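Local coordinates for protein YiiM (Escherichia coli, PDB 1O65) that is of unknown function but carries a MOSC domain, consistent with molybdenum binding and an oxidoreductase role on nitrogenous compounds, at residues 40-51 with 160-169; 13-21 with 94-105. All coordinates share one frame; numbering follows the deposited sequence.

Interaction 1 of 2, residues 40-51 with 160-169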
# COMPACT_ATOMS: atom_id res chain seq x y z
N VAL A 40 7.67 -8.46 -14.69
CA VAL A 40 7.39 -7.97 -16.04
C VAL A 40 8.58 -7.12 -16.47
O VAL A 40 9.00 -6.23 -15.72
CB VAL A 40 6.08 -7.16 -16.04
CG1 VAL A 40 5.82 -6.41 -17.32
CG2 VAL A 40 4.92 -8.11 -15.73
N ASP A 41 9.12 -7.36 -17.66
CA ASP A 41 10.33 -6.64 -18.07
C ASP A 41 10.08 -5.54 -19.07
O ASP A 41 10.89 -4.61 -19.13
CB ASP A 41 11.35 -7.63 -18.65
CG ASP A 41 11.85 -8.55 -17.55
OD1 ASP A 41 12.17 -7.99 -16.47
OD2 ASP A 41 11.89 -9.78 -17.74
N GLY A 42 9.04 -5.68 -19.86
CA GLY A 42 8.73 -4.68 -20.87
C GLY A 42 7.62 -3.74 -20.40
O GLY A 42 7.27 -3.68 -19.23
N GLU A 43 7.06 -3.01 -21.36
CA GLU A 43 6.00 -2.06 -21.05
C GLU A 43 4.65 -2.76 -21.16
O GLU A 43 4.54 -3.82 -21.77
CB GLU A 43 6.04 -0.82 -21.90
CG GLU A 43 5.81 -1.02 -23.37
CD GLU A 43 6.11 0.25 -24.16
OE1 GLU A 43 7.05 0.98 -23.79
OE2 GLU A 43 5.38 0.49 -25.14
N LEU A 44 3.71 -2.22 -20.41
CA LEU A 44 2.35 -2.69 -20.33
C LEU A 44 1.41 -1.53 -19.95
O LEU A 44 1.77 -0.50 -19.37
CB LEU A 44 2.15 -3.87 -19.41
CG LEU A 44 2.38 -3.74 -17.92
CD1 LEU A 44 2.32 -5.10 -17.23
CD2 LEU A 44 3.70 -3.05 -17.58
N MET A 45 0.16 -1.71 -20.31
CA MET A 45 -0.91 -0.78 -20.10
C MET A 45 -1.42 -0.81 -18.66
O MET A 45 -1.64 -1.88 -18.07
CB MET A 45 -2.04 -1.13 -21.09
CG MET A 45 -3.16 -0.11 -21.12
SD MET A 45 -2.62 1.57 -21.55
CE MET A 45 -4.00 2.47 -20.81
N LEU A 46 -1.45 0.36 -18.03
CA LEU A 46 -2.00 0.44 -16.67
C LEU A 46 -3.42 1.01 -16.81
O LEU A 46 -3.57 2.16 -17.26
CB LEU A 46 -1.15 1.27 -15.73
CG LEU A 46 -1.80 1.73 -14.42
CD1 LEU A 46 -2.37 0.57 -13.60
CD2 LEU A 46 -0.82 2.52 -13.56
N THR A 47 -4.42 0.20 -16.51
CA THR A 47 -5.81 0.66 -16.63
C THR A 47 -6.37 1.07 -15.29
O THR A 47 -5.73 0.85 -14.25
CB THR A 47 -6.72 -0.41 -17.28
OG1 THR A 47 -7.99 0.22 -17.58
CG2 THR A 47 -6.99 -1.58 -16.39
N GLU A 48 -7.58 1.58 -15.23
CA GLU A 48 -8.23 1.99 -14.00
C GLU A 48 -8.11 0.97 -12.87
O GLU A 48 -7.88 1.30 -11.73
CB GLU A 48 -9.74 2.17 -14.26
CG GLU A 48 -10.54 2.44 -12.98
CD GLU A 48 -11.99 2.77 -13.24
OE1 GLU A 48 -12.76 1.84 -13.57
OE2 GLU A 48 -12.40 3.94 -13.10
N LEU A 49 -8.39 -0.29 -13.20
CA LEU A 49 -8.42 -1.38 -12.26
C LEU A 49 -7.09 -2.05 -11.99
O LEU A 49 -7.00 -2.89 -11.10
CB LEU A 49 -9.43 -2.42 -12.80
CG LEU A 49 -10.89 -1.93 -12.84
CD1 LEU A 49 -11.79 -3.07 -13.32
CD2 LEU A 49 -11.32 -1.44 -11.47
N GLY A 50 -6.04 -1.77 -12.76
CA GLY A 50 -4.78 -2.45 -12.47
C GLY A 50 -3.99 -2.68 -13.74
O GLY A 50 -4.37 -2.17 -14.80
N LEU A 51 -2.87 -3.35 -13.60
CA LEU A 51 -1.98 -3.65 -14.71
C LEU A 51 -2.48 -4.77 -15.60
O LEU A 51 -2.86 -5.85 -15.12
CB LEU A 51 -0.57 -4.01 -14.18
CG LEU A 51 0.27 -2.78 -13.78
CD1 LEU A 51 1.42 -3.17 -12.87
CD2 LEU A 51 0.82 -2.08 -15.02
N VAL A 160 -5.70 4.69 -9.78
CA VAL A 160 -5.10 5.13 -11.04
C VAL A 160 -5.79 6.41 -11.47
O VAL A 160 -6.97 6.41 -11.79
CB VAL A 160 -5.14 4.00 -12.08
CG1 VAL A 160 -4.78 4.48 -13.48
CG2 VAL A 160 -4.15 2.90 -11.67
N ILE A 161 -5.06 7.53 -11.45
CA ILE A 161 -5.60 8.82 -11.84
C ILE A 161 -5.67 8.93 -13.36
O ILE A 161 -6.66 9.40 -13.88
CB ILE A 161 -4.80 9.98 -11.25
CG1 ILE A 161 -4.77 9.95 -9.72
CG2 ILE A 161 -5.34 11.32 -11.78
CD1 ILE A 161 -6.09 9.81 -9.03
N ALA A 162 -4.62 8.56 -14.07
CA ALA A 162 -4.64 8.59 -15.53
C ALA A 162 -4.00 7.29 -16.05
O ALA A 162 -2.82 7.03 -15.79
CB ALA A 162 -3.91 9.76 -16.15
N PRO A 163 -4.83 6.51 -16.74
CA PRO A 163 -4.35 5.26 -17.31
C PRO A 163 -3.34 5.50 -18.40
O PRO A 163 -3.31 6.58 -19.02
CB PRO A 163 -5.59 4.52 -17.77
CG PRO A 163 -6.76 5.24 -17.24
CD PRO A 163 -6.31 6.52 -16.61
N GLY A 164 -2.41 4.57 -18.59
CA GLY A 164 -1.41 4.75 -19.64
C GLY A 164 -0.34 3.66 -19.64
O GLY A 164 -0.32 2.78 -18.78
N LYS A 165 0.52 3.68 -20.66
CA LYS A 165 1.61 2.74 -20.75
C LYS A 165 2.64 3.10 -19.67
O LYS A 165 2.90 4.27 -19.43
CB LYS A 165 2.31 2.74 -22.10
CG LYS A 165 1.87 1.69 -23.10
CD LYS A 165 2.75 1.78 -24.35
CE LYS A 165 2.21 0.96 -25.50
NZ LYS A 165 1.63 -0.33 -25.08
N VAL A 166 3.12 2.08 -19.00
CA VAL A 166 4.10 2.20 -17.93
C VAL A 166 5.12 1.09 -18.17
O VAL A 166 4.89 0.27 -19.08
CB VAL A 166 3.44 1.95 -16.55
CG1 VAL A 166 2.36 2.97 -16.22
CG2 VAL A 166 2.84 0.55 -16.51
N SER A 167 6.20 1.04 -17.40
CA SER A 167 7.14 -0.05 -17.57
C SER A 167 8.14 -0.08 -16.43
O SER A 167 8.32 0.85 -15.66
CB SER A 167 7.84 0.02 -18.93
OG SER A 167 8.95 0.91 -18.92
N ALA A 168 8.90 -1.17 -16.38
CA ALA A 168 9.94 -1.40 -15.39
C ALA A 168 11.06 -0.40 -15.62
O ALA A 168 11.83 -0.11 -14.70
CB ALA A 168 10.47 -2.81 -15.50
N ASP A 169 11.12 0.15 -16.83
CA ASP A 169 12.11 1.13 -17.19
C ASP A 169 11.78 2.53 -16.74
O ASP A 169 12.72 3.28 -16.48
CB ASP A 169 12.36 1.12 -18.72
CG ASP A 169 13.10 -0.18 -19.02
OD1 ASP A 169 14.10 -0.43 -18.31
OD2 ASP A 169 12.64 -0.93 -19.90
O HOH W 1 -7.94 3.27 -10.15
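L44 and L46 meet V166 and G164 in an antiparallel pairing that shows how one small sheet can have a packed face and a more exposed one. Strands 43-47 and 164-167 run at 131° to each other, and four backbone hydrogen bonds join them: L44 and V166 exchange two, L46 and G164 two more. The bond from L46 N to G164 O measures 2.8 Å.

The tight side carries L44, L46 and V166. With chi1 at 164°, L46 turns CG away from its backbone N and carries its branches to V160; the two side chains meet tip to tip, with L46 CD1 3.5 Å from V160 CG2. V166 spreads its two methyls, CG1 lying against L46 CB and CG2 reaching L51 CD2 at 3.6 Å. W118 and I123 of the neighbouring strands also pack on this face.

The other face is looser: S167 is buried there, but the side chains of E43, M45 and K165 are exposed. M45 bends at chi2 (58°), curling its CE over the G164 backbone, 3.4 Å from G164 N, and against the P163 ring. E43 and K165 lie obliquely across one another; their salt bridge is long, 3.8 Å from E43 OE2 to K165 NZ.

Past the strands, at the T47-G50 turn, a water accepts from V160 N and donates to E48 O. Through this type I turn strand 43-47 doubles back into strand 50-51, giving the three-stranded antiparallel sheet with 43-47 in the middle that flanks the larger mixed sheet of this MOSC fold.

Interaction 2 of 2, residues 13-21 with 94-105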
# COMPACT_ATOMS: atom_id res chain seq x y z
N MET A 13 11.92 13.87 -7.15
CA MET A 13 12.14 12.56 -6.56
C MET A 13 11.79 11.47 -7.60
O MET A 13 10.68 11.40 -8.08
CB MET A 13 11.37 12.33 -5.28
CG MET A 13 11.72 13.21 -4.11
SD MET A 13 13.46 13.47 -3.84
CE MET A 13 14.11 11.85 -3.46
N ARG A 14 12.75 10.62 -7.90
CA ARG A 14 12.60 9.55 -8.88
C ARG A 14 12.96 8.21 -8.28
O ARG A 14 13.94 8.08 -7.54
CB ARG A 14 13.48 9.88 -10.11
CG ARG A 14 12.65 10.49 -11.21
CD ARG A 14 13.13 11.79 -11.76
NE ARG A 14 14.30 11.67 -12.59
CZ ARG A 14 14.72 12.49 -13.54
NH1 ARG A 14 14.08 13.60 -13.87
NH2 ARG A 14 15.84 12.19 -14.18
N TYR A 15 12.10 7.20 -8.45
CA TYR A 15 12.34 5.90 -7.83
C TYR A 15 12.21 4.76 -8.82
O TYR A 15 11.13 4.49 -9.36
CB TYR A 15 11.40 5.70 -6.65
CG TYR A 15 11.42 6.79 -5.60
CD1 TYR A 15 12.30 6.77 -4.52
CD2 TYR A 15 10.58 7.89 -5.71
CE1 TYR A 15 12.31 7.77 -3.56
CE2 TYR A 15 10.59 8.90 -4.77
CZ TYR A 15 11.45 8.83 -3.70
OH TYR A 15 11.42 9.84 -2.77
N PRO A 16 13.35 4.14 -9.14
CA PRO A 16 13.37 2.99 -10.04
C PRO A 16 12.41 1.94 -9.51
O PRO A 16 12.34 1.73 -8.29
CB PRO A 16 14.81 2.55 -10.03
CG PRO A 16 15.60 3.76 -9.73
CD PRO A 16 14.70 4.76 -9.04
N VAL A 17 11.67 1.27 -10.40
CA VAL A 17 10.71 0.31 -9.86
C VAL A 17 10.63 -1.00 -10.59
O VAL A 17 10.64 -1.04 -11.81
CB VAL A 17 9.33 1.02 -9.78
CG1 VAL A 17 8.73 1.24 -11.16
CG2 VAL A 17 8.38 0.25 -8.89
N ASP A 18 10.57 -2.09 -9.85
CA ASP A 18 10.37 -3.43 -10.40
C ASP A 18 8.86 -3.71 -10.36
O ASP A 18 8.22 -3.37 -9.36
CB ASP A 18 11.12 -4.46 -9.54
CG ASP A 18 12.62 -4.35 -9.72
OD1 ASP A 18 13.05 -3.94 -10.83
OD2 ASP A 18 13.37 -4.66 -8.79
N VAL A 19 8.34 -4.27 -11.42
CA VAL A 19 6.93 -4.53 -11.65
C VAL A 19 6.60 -6.01 -11.66
O VAL A 19 7.33 -6.81 -12.27
CB VAL A 19 6.53 -3.98 -13.05
CG1 VAL A 19 5.02 -4.07 -13.25
CG2 VAL A 19 7.05 -2.59 -13.28
N TYR A 20 5.57 -6.42 -10.95
CA TYR A 20 5.15 -7.81 -10.87
C TYR A 20 3.65 -7.95 -11.09
O TYR A 20 2.87 -7.08 -10.68
CB TYR A 20 5.48 -8.49 -9.53
CG TYR A 20 6.94 -8.48 -9.16
CD1 TYR A 20 7.50 -7.34 -8.60
CD2 TYR A 20 7.77 -9.58 -9.38
CE1 TYR A 20 8.84 -7.29 -8.27
CE2 TYR A 20 9.11 -9.54 -9.04
CZ TYR A 20 9.64 -8.40 -8.49
OH TYR A 20 10.96 -8.33 -8.13
N THR A 21 3.24 -8.96 -11.84
CA THR A 21 1.84 -9.23 -12.06
C THR A 21 1.63 -10.76 -12.07
O THR A 21 2.58 -11.51 -12.24
CB THR A 21 1.25 -8.68 -13.36
OG1 THR A 21 1.86 -9.38 -14.46
CG2 THR A 21 1.43 -7.19 -13.53
N PRO A 94 8.06 -10.84 -5.19
CA PRO A 94 6.96 -10.11 -4.58
C PRO A 94 6.16 -10.97 -3.62
O PRO A 94 4.92 -11.04 -3.69
CB PRO A 94 6.12 -9.77 -5.82
CG PRO A 94 6.22 -11.04 -6.63
CD PRO A 94 7.62 -11.53 -6.43
N ALA A 95 6.82 -11.51 -2.60
CA ALA A 95 6.18 -12.39 -1.64
C ALA A 95 4.93 -11.78 -1.01
O ALA A 95 4.00 -12.50 -0.67
CB ALA A 95 7.14 -12.82 -0.55
N PHE A 96 4.89 -10.47 -0.83
CA PHE A 96 3.71 -9.86 -0.21
C PHE A 96 2.61 -9.53 -1.20
O PHE A 96 1.64 -8.88 -0.81
CB PHE A 96 4.12 -8.61 0.60
CG PHE A 96 4.70 -8.98 1.94
CD1 PHE A 96 3.88 -9.19 3.04
CD2 PHE A 96 6.06 -9.16 2.10
CE1 PHE A 96 4.41 -9.56 4.26
CE2 PHE A 96 6.60 -9.52 3.33
CZ PHE A 96 5.78 -9.72 4.41
N GLY A 97 2.71 -9.96 -2.45
CA GLY A 97 1.68 -9.71 -3.45
C GLY A 97 1.81 -8.37 -4.15
O GLY A 97 0.98 -8.02 -5.00
N GLU A 98 2.89 -7.62 -3.96
CA GLU A 98 3.05 -6.33 -4.58
C GLU A 98 3.19 -6.33 -6.08
O GLU A 98 3.70 -7.23 -6.74
CB GLU A 98 4.26 -5.60 -3.96
CG GLU A 98 5.60 -6.25 -4.28
CD GLU A 98 6.03 -7.19 -3.18
OE1 GLU A 98 5.17 -7.91 -2.65
OE2 GLU A 98 7.23 -7.22 -2.82
N ASN A 99 2.74 -5.22 -6.68
CA ASN A 99 2.94 -5.00 -8.11
C ASN A 99 4.21 -4.16 -8.29
O ASN A 99 4.93 -4.33 -9.27
CB ASN A 99 1.79 -4.23 -8.74
CG ASN A 99 0.45 -4.90 -8.52
OD1 ASN A 99 -0.42 -4.30 -7.86
ND2 ASN A 99 0.30 -6.10 -9.08
N LEU A 100 4.43 -3.25 -7.33
CA LEU A 100 5.57 -2.33 -7.42
C LEU A 100 6.61 -2.54 -6.33
O LEU A 100 6.31 -2.50 -5.14
CB LEU A 100 5.09 -0.88 -7.38
CG LEU A 100 4.11 -0.43 -8.46
CD1 LEU A 100 3.79 1.05 -8.34
CD2 LEU A 100 4.65 -0.75 -9.85
N SER A 101 7.87 -2.71 -6.73
CA SER A 101 8.93 -2.95 -5.75
C SER A 101 10.04 -1.91 -5.92
O SER A 101 10.50 -1.70 -7.04
CB SER A 101 9.47 -4.36 -5.87
OG SER A 101 10.58 -4.57 -5.01
N THR A 102 10.44 -1.25 -4.84
CA THR A 102 11.43 -0.22 -4.83
C THR A 102 12.31 -0.15 -3.56
O THR A 102 12.11 -0.80 -2.54
CB THR A 102 10.74 1.18 -4.79
OG1 THR A 102 9.96 1.21 -3.58
CG2 THR A 102 9.92 1.52 -5.99
N ASP A 103 13.24 0.79 -3.62
CA ASP A 103 14.08 1.21 -2.51
C ASP A 103 13.79 2.73 -2.35
O ASP A 103 13.35 3.31 -3.34
CB ASP A 103 15.57 1.11 -2.76
CG ASP A 103 16.13 -0.30 -2.75
OD1 ASP A 103 16.15 -0.96 -1.69
OD2 ASP A 103 16.59 -0.70 -3.84
N GLY A 104 13.99 3.29 -1.17
CA GLY A 104 13.82 4.72 -0.98
C GLY A 104 12.43 5.19 -0.64
O GLY A 104 12.27 6.39 -0.39
N LEU A 105 11.39 4.35 -0.69
CA LEU A 105 10.03 4.76 -0.38
C LEU A 105 9.45 3.90 0.73
O LEU A 105 9.33 2.67 0.60
CB LEU A 105 9.14 4.70 -1.61
CG LEU A 105 9.36 5.76 -2.69
CD1 LEU A 105 8.52 5.47 -3.92
CD2 LEU A 105 9.04 7.14 -2.17
O HOH W 2 14.09 1.87 -6.25
O HOH W 3 13.57 -0.78 -7.80
O HOH W 4 12.41 -5.96 -6.92
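Strands 18-21 and 100-102 run antiparallel, their axes 4.8 Å apart at closest approach and at 152° to each other, with D18 and S101 forming the hydrogen-bonded pair and V19 and L100 the non-hydrogen-bonded one. D18 N to S101 O (2.8 Å) and S101 N to D18 O close the pair, and Y20 N continues the pattern to N99 O.

The asparagine side chain then extends the pairing: N99 ND2 gives a nearly straight bond (171°) to Y20 O, the acceptor lying in the plane of the amide. D54 accepts from the same ND2 and the backbone N of C70 donates to N99 OD1, so the buried amide is gripped at both ends and its rotation fixed.

This pairing sets strand 100-102 between 14-21 and the parallel strand 69-73 in the large mixed sheet of the MOSC fold. On one face V17 CG2 nestles against L100 CB at 3.8 Å, with W118 packing on both residues. The opposite face is polar: one water joins D18 OD2, S101 OG and Y20 OH, while R74 forms a salt bridge with D18 and a hydrogen bond to S101 OG.

Two tyrosine rings pack at the two ends of the contact. Y20 has CG beside its backbone N (chi1 -58°), which lays one ring face over P94, a residue preceded by a cis peptide bond; P94 CB makes a CH-pi contact 3.9 Å from the ring centroid, and S101 CB comes to the ring edge. At the other end L105 CD2 stands over one face of the Y15 ring, 3.5 Å from its centroid and displaced toward the rim. Close by, a second water accepts from D103 N and lies 2.7 Å from P16 O.

In the fold
The two contacts illustrate how backbone pairing of one kind serves different depths of a fold. Interaction 2 is buried, its centre about 11 Å from the centre of the chain, inside the large mixed sheet; interaction 1, its centre about 17 Å from that of the chain, builds the smaller sheet and is only partly buried. They adjoin: V40 N probably hydrogen-bonds to V19 O, L51 and A168 pack on V19, and W118 packs against both contacts. Polar chemistry follows place: the E43-K165 pair is long and exposed, whereas interaction 2 has D18 and D103 in salt bridges with R74 and T102 bonded to H71.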